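PDB 3EGE: putative methyltransferase from antibiotic biosynthesis pathway from Anabaena variabilis ATCC 29413, which probably transfers methyl groups from S-adenosylmethionine, as a putative methyltransferase of an antibiotic biosynthesis pathway whose substrate is not established. Local coordinates for residues S13-P18 / S185-A190; A175-L180 / G251-Y256. One frame throughout, in Å; residues are numbered along the deposited sequence.

Interaction 1 (S13-P18 / S185-A190); sequences SQTRVP and SDLFAA
Arg-16 and Asp-186 face each other where two irregular loops meet, the touching parts running 106° apart, with one isolated backbone bridge that brings their CA atoms to 4.3 Å. Leu-187 N donates to Thr-15 O over 3.0 Å. On the other side of Arg-16 in the chain, Val-17 O accepts a bond from a side chain, Ser-185 OG, 2.8 Å away and above the carbonyl plane; Asp-186 N, though near, is poorly angled for a bond. The serine reaches that position because OG sits between its own backbone N and carbonyl carbon (chi1 63°).

Arg-16 and Asp-186, the residues of the bridge, also pair through their side chains. Arg-16 NE meets Asp-186 OD1 at 2.9 Å in a salt bridge; the oxygen lies near the guanidinium plane and is approached almost along its C-O direction, and the two flat groups are turned by 24°. The second carboxylate oxygen, OD2, is tied to Arg-16 NH2 through a water and also bonded to Tyr-48 OH, while Arg-16 NH1 bonds to Gly-207 O. With these further bonds both groups have partners beyond the salt bridge, which probably restricts their rotation. Phe-188 adds a nonpolar contact, its CB standing over one guanidinium face 3.5 Å from Arg-16 NH2.

On the side of Thr-15, its CB touches Leu-187 CD1 at 4.0 Å, and a second water links Thr-15 OG1 to Leu-187 O. Leu-187 is the centre of an inverse gamma turn, closed by a weak bond from Phe-188 N to Asp-186 O. The contact joins the segment leading into helix 20-30 to the loop after strand 172-181. Pro-18 touches the Gly-42 to Gly-47 turn, whose GxGxxG pattern is consistent with the cofactor loop of Rossmann-like methyltransferases.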
loop_
_atom_site.group_PDB
_atom_site.type_symbol
_atom_site.label_atom_id
_atom_site.label_comp_id
_atom_site.label_asym_id
_atom_site.label_seq_id
_atom_site.Cartn_x
_atom_site.Cartn_y
_atom_site.Cartn_z
ATOM N N SER A 13 -10.029 4.807 6.659
ATOM C CA SER A 13 -10.628 3.477 6.308
ATOM C C SER A 13 -12.160 3.599 6.149
ATOM O O SER A 13 -12.930 2.797 6.699
ATOM C CB SER A 13 -10.200 2.403 7.350
ATOM O OG SER A 13 -10.317 1.050 6.874
ATOM N N GLN A 14 -12.574 4.655 5.440
ATOM C CA GLN A 14 -13.975 4.923 5.036
ATOM C C GLN A 14 -14.027 4.641 3.525
ATOM O O GLN A 14 -14.963 3.992 3.048
ATOM C CB GLN A 14 -14.359 6.377 5.325
ATOM C CG GLN A 14 -15.784 6.764 4.923
ATOM C CD GLN A 14 -15.969 8.275 4.837
ATOM O OE1 GLN A 14 -16.160 8.952 5.855
ATOM N NE2 GLN A 14 -15.942 8.806 3.606
ATOM N N THR A 15 -13.063 5.213 2.787
ATOM C CA THR A 15 -12.829 4.927 1.368
ATOM C C THR A 15 -11.660 3.919 1.176
ATOM O O THR A 15 -11.492 3.395 0.084
ATOM C CB THR A 15 -12.577 6.222 0.548
ATOM O OG1 THR A 15 -11.390 6.877 1.006
ATOM C CG2 THR A 15 -13.767 7.177 0.648
ATOM N N ARG A 16 -10.867 3.658 2.226
ATOM C CA ARG A 16 -9.739 2.694 2.205
ATOM C C ARG A 16 -10.179 1.376 2.842
ATOM O O ARG A 16 -9.588 0.875 3.798
ATOM C CB ARG A 16 -8.529 3.285 2.936
ATOM C CG ARG A 16 -8.048 4.627 2.395
ATOM C CD ARG A 16 -7.517 4.510 0.986
ATOM N NE ARG A 16 -6.322 3.674 0.912
ATOM C CZ ARG A 16 -5.093 4.059 1.263
ATOM N NH1 ARG A 16 -4.837 5.281 1.689
ATOM N NH2 ARG A 16 -4.082 3.209 1.151
ATOM N N VAL A 17 -11.226 0.809 2.263
ATOM C CA VAL A 17 -11.843 -0.424 2.749
ATOM C C VAL A 17 -10.970 -1.552 2.161
ATOM O O VAL A 17 -10.827 -1.628 0.932
ATOM C CB VAL A 17 -13.318 -0.494 2.254
ATOM C CG1 VAL A 17 -14.003 -1.772 2.742
ATOM C CG2 VAL A 17 -14.106 0.828 2.662
ATOM N N PRO A 18 -10.341 -2.396 3.015
ATOM C CA PRO A 18 -9.425 -3.428 2.467
ATOM C C PRO A 18 -10.109 -4.327 1.440
ATOM O O PRO A 18 -11.248 -4.733 1.649
ATOM C CB PRO A 18 -8.969 -4.219 3.712
ATOM C CG PRO A 18 -9.204 -3.320 4.861
ATOM C CD PRO A 18 -10.413 -2.476 4.491
ATOM N N SER A 185 -12.014 -1.815 -3.766
ATOM C CA SER A 185 -12.697 -1.170 -2.634
ATOM C C SER A 185 -11.761 -0.193 -1.897
ATOM O O SER A 185 -12.212 0.755 -1.268
ATOM C CB SER A 185 -13.202 -2.242 -1.654
ATOM O OG SER A 185 -12.120 -2.973 -1.101
ATOM N N ASP A 186 -10.462 -0.463 -1.991
ATOM C CA ASP A 186 -9.408 0.280 -1.324
ATOM C C ASP A 186 -8.986 1.420 -2.249
ATOM O O ASP A 186 -8.217 1.220 -3.199
ATOM C CB ASP A 186 -8.257 -0.701 -1.023
ATOM C CG ASP A 186 -7.230 -0.155 -0.054
ATOM O OD1 ASP A 186 -7.298 0.993 0.411
ATOM O OD2 ASP A 186 -6.315 -0.928 0.242
ATOM N N LEU A 187 -9.472 2.628 -1.945
ATOM C CA LEU A 187 -9.264 3.790 -2.795
ATOM C C LEU A 187 -7.990 4.539 -2.474
ATOM O O LEU A 187 -8.010 5.692 -2.047
ATOM C CB LEU A 187 -10.501 4.716 -2.796
ATOM C CG LEU A 187 -11.849 4.081 -3.227
ATOM C CD1 LEU A 187 -12.993 5.153 -3.255
ATOM C CD2 LEU A 187 -11.735 3.355 -4.575
ATOM N N PHE A 188 -6.874 3.843 -2.697
ATOM C CA PHE A 188 -5.556 4.453 -2.664
ATOM C C PHE A 188 -5.365 5.239 -3.995
ATOM O O PHE A 188 -6.190 5.149 -4.916
ATOM C CB PHE A 188 -4.420 3.471 -2.346
ATOM C CG PHE A 188 -4.397 2.231 -3.169
ATOM C CD1 PHE A 188 -3.809 2.223 -4.428
ATOM C CD2 PHE A 188 -4.915 1.032 -2.653
ATOM C CE1 PHE A 188 -3.758 1.022 -5.202
ATOM C CE2 PHE A 188 -4.869 -0.166 -3.404
ATOM C CZ PHE A 188 -4.287 -0.165 -4.678
ATOM N N ALA A 189 -4.292 6.019 -4.048
ATOM C CA ALA A 189 -4.020 7.005 -5.113
ATOM C C ALA A 189 -4.518 6.680 -6.549
ATOM O O ALA A 189 -5.398 7.398 -7.057
ATOM C CB ALA A 189 -2.530 7.394 -5.086
ATOM N N ALA A 190 -4.000 5.608 -7.162
ATOM C CA ALA A 190 -4.381 5.225 -8.542
ATOM C C ALA A 190 -5.516 4.176 -8.657
ATOM O O ALA A 190 -5.796 3.704 -9.760
ATOM C CB ALA A 190 -3.150 4.742 -9.313
HETATM O O HOH W 1 -9.642 7.188 -0.714
HETATM O O HOH W 2 -4.471 0.293 1.556
#

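Interaction 2 (A175-L180 / G251-Y256); sequences AIPFLL and GYRFIY
Ile-176 carries CG1 between its backbone N and carbonyl carbon (chi1 60°), bringing that atom to Phe-254 CB and Tyr-256 CE1, while Phe-178 has CG anti to the backbone N (chi1 174°) and lies alongside Phe-254, pointing the same way. The backbones form an antiparallel strand pair, with axes 4.6 Å apart at closest approach, in the mixed sheet of a Rossmann-like methyltransferase fold.

Ile-176 and Phe-254 make a hydrogen-bonded pair through reciprocal N-H to O bonds, flanked by the non-hydrogen-bonded pairs Ala-175 with Ile-255 and Pro-177 with Arg-253. The proline, lacking an N-H, falls at one of these flanking positions, and the next bond comes from Phe-178 N to Tyr-252 O.

On the face of Ile-176 and Phe-254, isoleucine CG1 rests 3.9 Å from phenylalanine CB. The Ile-176 side chain crosses that of Tyr-256 at about a right angle, with CG2 3.5 Å from the phenol OH. Farther along, Phe-178 CB approaches Phe-254 CE2 to 3.8 Å. Helix 20-30 covers this face, placing Ile-22 against Phe-178 and both Ala-25 and Leu-29 against Phe-254.

Beyond the regular pairing, Leu-180 CD1 meets Tyr-252 CE1 at 3.7 Å, and a water spans Phe-178 O and Tyr-252 N. On the face of Pro-177 and Arg-253, Pro-177 CG stands 4.2 Å above the centre of one guanidinium face, a loose contact, and CB is 3.7 Å from Arg-253 NH1. This NH1 also forms a salt bridge with Asp-249. Tyr-252 O is gripped twice, by Phe-178 N and by Arg-253 NH1, each 2.9 Å away and arriving from opposite faces of the carbonyl plane.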
loop_
_atom_site.group_PDB
_atom_site.type_symbol
_atom_site.label_atom_id
_atom_site.label_comp_id
_atom_site.label_asym_id
_atom_site.label_seq_id
_atom_site.Cartn_x
_atom_site.Cartn_y
_atom_site.Cartn_z
ATOM N N ALA A 175 9.919 -10.643 -6.844
ATOM C CA ALA A 175 8.920 -9.596 -7.049
ATOM C C ALA A 175 7.887 -9.988 -8.102
ATOM O O ALA A 175 8.222 -10.678 -9.041
ATOM C CB ALA A 175 9.589 -8.287 -7.441
ATOM N N ILE A 176 6.622 -9.598 -7.906
ATOM C CA ILE A 176 5.556 -9.836 -8.908
ATOM C C ILE A 176 4.673 -8.602 -9.031
ATOM O O ILE A 176 4.512 -7.885 -8.050
ATOM C CB ILE A 176 4.664 -11.068 -8.596
ATOM C CG1 ILE A 176 3.952 -10.930 -7.237
ATOM C CG2 ILE A 176 5.497 -12.318 -8.648
ATOM C CD1 ILE A 176 3.086 -12.134 -6.834
ATOM N N PRO A 177 4.108 -8.348 -10.225
ATOM C CA PRO A 177 3.172 -7.240 -10.290
ATOM C C PRO A 177 1.835 -7.545 -9.623
ATOM O O PRO A 177 1.372 -8.667 -9.671
ATOM C CB PRO A 177 2.957 -7.034 -11.804
ATOM C CG PRO A 177 3.956 -7.876 -12.475
ATOM C CD PRO A 177 4.251 -8.986 -11.542
ATOM N N PHE A 178 1.271 -6.547 -8.956
ATOM C CA PHE A 178 -0.121 -6.599 -8.543
ATOM C C PHE A 178 -0.792 -5.603 -9.510
ATOM O O PHE A 178 -0.717 -4.369 -9.321
ATOM C CB PHE A 178 -0.372 -6.241 -7.076
ATOM C CG PHE A 178 -1.843 -6.166 -6.749
ATOM C CD1 PHE A 178 -2.610 -7.338 -6.684
ATOM C CD2 PHE A 178 -2.481 -4.923 -6.577
ATOM C CE1 PHE A 178 -4.002 -7.290 -6.423
ATOM C CE2 PHE A 178 -3.876 -4.855 -6.317
ATOM C CZ PHE A 178 -4.640 -6.041 -6.256
ATOM N N LEU A 179 -1.410 -6.149 -10.554
ATOM C CA LEU A 179 -2.155 -5.356 -11.545
ATOM C C LEU A 179 -3.427 -4.962 -10.820
ATOM O O LEU A 179 -3.996 -5.779 -10.082
ATOM C CB LEU A 179 -2.471 -6.174 -12.797
ATOM C CG LEU A 179 -1.247 -6.773 -13.525
ATOM C CD1 LEU A 179 -1.656 -7.724 -14.674
ATOM C CD2 LEU A 179 -0.323 -5.673 -14.018
ATOM N N LEU A 180 -3.845 -3.716 -10.989
ATOM C CA LEU A 180 -5.014 -3.201 -10.283
ATOM C C LEU A 180 -6.324 -3.517 -11.007
ATOM O O LEU A 180 -6.474 -3.124 -12.166
ATOM C CB LEU A 180 -4.925 -1.687 -10.127
ATOM C CG LEU A 180 -3.742 -1.067 -9.376
ATOM C CD1 LEU A 180 -3.987 0.478 -9.251
ATOM C CD2 LEU A 180 -3.519 -1.727 -8.016
ATOM N N GLY A 251 2.520 0.129 -11.584
ATOM C CA GLY A 251 3.758 -0.090 -10.871
ATOM C C GLY A 251 3.672 -0.687 -9.476
ATOM O O GLY A 251 4.674 -0.683 -8.777
ATOM N N TYR A 252 2.505 -1.207 -9.075
ATOM C CA TYR A 252 2.378 -1.862 -7.767
ATOM C C TYR A 252 2.990 -3.254 -7.870
ATOM O O TYR A 252 2.741 -3.996 -8.846
ATOM C CB TYR A 252 0.938 -1.913 -7.273
ATOM C CG TYR A 252 0.382 -0.547 -6.956
ATOM C CD1 TYR A 252 -0.225 0.237 -7.973
ATOM C CD2 TYR A 252 0.479 -0.019 -5.673
ATOM C CE1 TYR A 252 -0.756 1.524 -7.706
ATOM C CE2 TYR A 252 -0.054 1.276 -5.359
ATOM C CZ TYR A 252 -0.674 2.051 -6.393
ATOM O OH TYR A 252 -1.194 3.323 -6.160
ATOM N N ARG A 253 3.790 -3.583 -6.849
ATOM C CA ARG A 253 4.576 -4.810 -6.809
ATOM C C ARG A 253 4.635 -5.438 -5.411
ATOM O O ARG A 253 4.800 -4.733 -4.408
ATOM C CB ARG A 253 6.030 -4.476 -7.183
ATOM C CG ARG A 253 6.280 -3.960 -8.583
ATOM C CD ARG A 253 6.215 -5.100 -9.612
ATOM N NE ARG A 253 6.427 -4.615 -10.963
ATOM C CZ ARG A 253 5.544 -3.950 -11.717
ATOM N NH1 ARG A 253 4.343 -3.660 -11.283
ATOM N NH2 ARG A 253 5.879 -3.557 -12.933
ATOM N N PHE A 254 4.513 -6.768 -5.366
ATOM C CA PHE A 254 4.786 -7.522 -4.143
ATOM C C PHE A 254 6.263 -7.904 -4.204
ATOM O O PHE A 254 6.700 -8.477 -5.205
ATOM C CB PHE A 254 3.941 -8.789 -4.004
ATOM C CG PHE A 254 2.541 -8.534 -3.554
ATOM C CD1 PHE A 254 2.281 -8.236 -2.226
ATOM C CD2 PHE A 254 1.467 -8.611 -4.450
ATOM C CE1 PHE A 254 0.957 -8.011 -1.776
ATOM C CE2 PHE A 254 0.132 -8.365 -4.016
ATOM C CZ PHE A 254 -0.117 -8.075 -2.675
ATOM N N ILE A 255 7.028 -7.488 -3.191
ATOM C CA ILE A 255 8.406 -7.937 -2.971
ATOM C C ILE A 255 8.260 -8.929 -1.802
ATOM O O ILE A 255 7.609 -8.608 -0.793
ATOM C CB ILE A 255 9.379 -6.838 -2.495
ATOM C CG1 ILE A 255 9.653 -5.783 -3.545
ATOM C CG2 ILE A 255 10.739 -7.437 -2.186
ATOM C CD1 ILE A 255 10.597 -4.712 -2.960
ATOM N N TYR A 256 8.871 -10.108 -1.945
ATOM C CA TYR A 256 8.789 -11.146 -0.934
ATOM C C TYR A 256 9.972 -12.104 -0.920
ATOM O O TYR A 256 10.573 -12.389 -1.961
ATOM C CB TYR A 256 7.484 -11.949 -1.084
ATOM C CG TYR A 256 7.342 -12.624 -2.427
ATOM C CD1 TYR A 256 6.833 -11.925 -3.524
ATOM C CD2 TYR A 256 7.717 -13.967 -2.614
ATOM C CE1 TYR A 256 6.696 -12.535 -4.783
ATOM C CE2 TYR A 256 7.584 -14.587 -3.881
ATOM C CZ TYR A 256 7.076 -13.859 -4.958
ATOM O OH TYR A 256 6.954 -14.432 -6.211
HETATM O O HOH W 3 0.346 -2.210 -10.835
#

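Overall arrangement
Interactions 1 and 2 have centres about 17 Å apart and are joined in sequence as well as in space: 175-180 leads into 185-190 within a few residues. The two also touch directly. Phe-188 CD1 comes within 3.3 Å of Tyr-252 OH, the two rings meeting with planes at about 55°, and Phe-188 CZ lies 3.8 Å from Leu-180 CD2. Helix 20-30, which follows 13-18, packs on Phe-178, Phe-254 and Tyr-256, so it connects the two contacts. By comparison with the family, the Gly-rich turn around Gly-42 to Gly-47, next to interaction 1, probably marks the S-adenosylmethionine site.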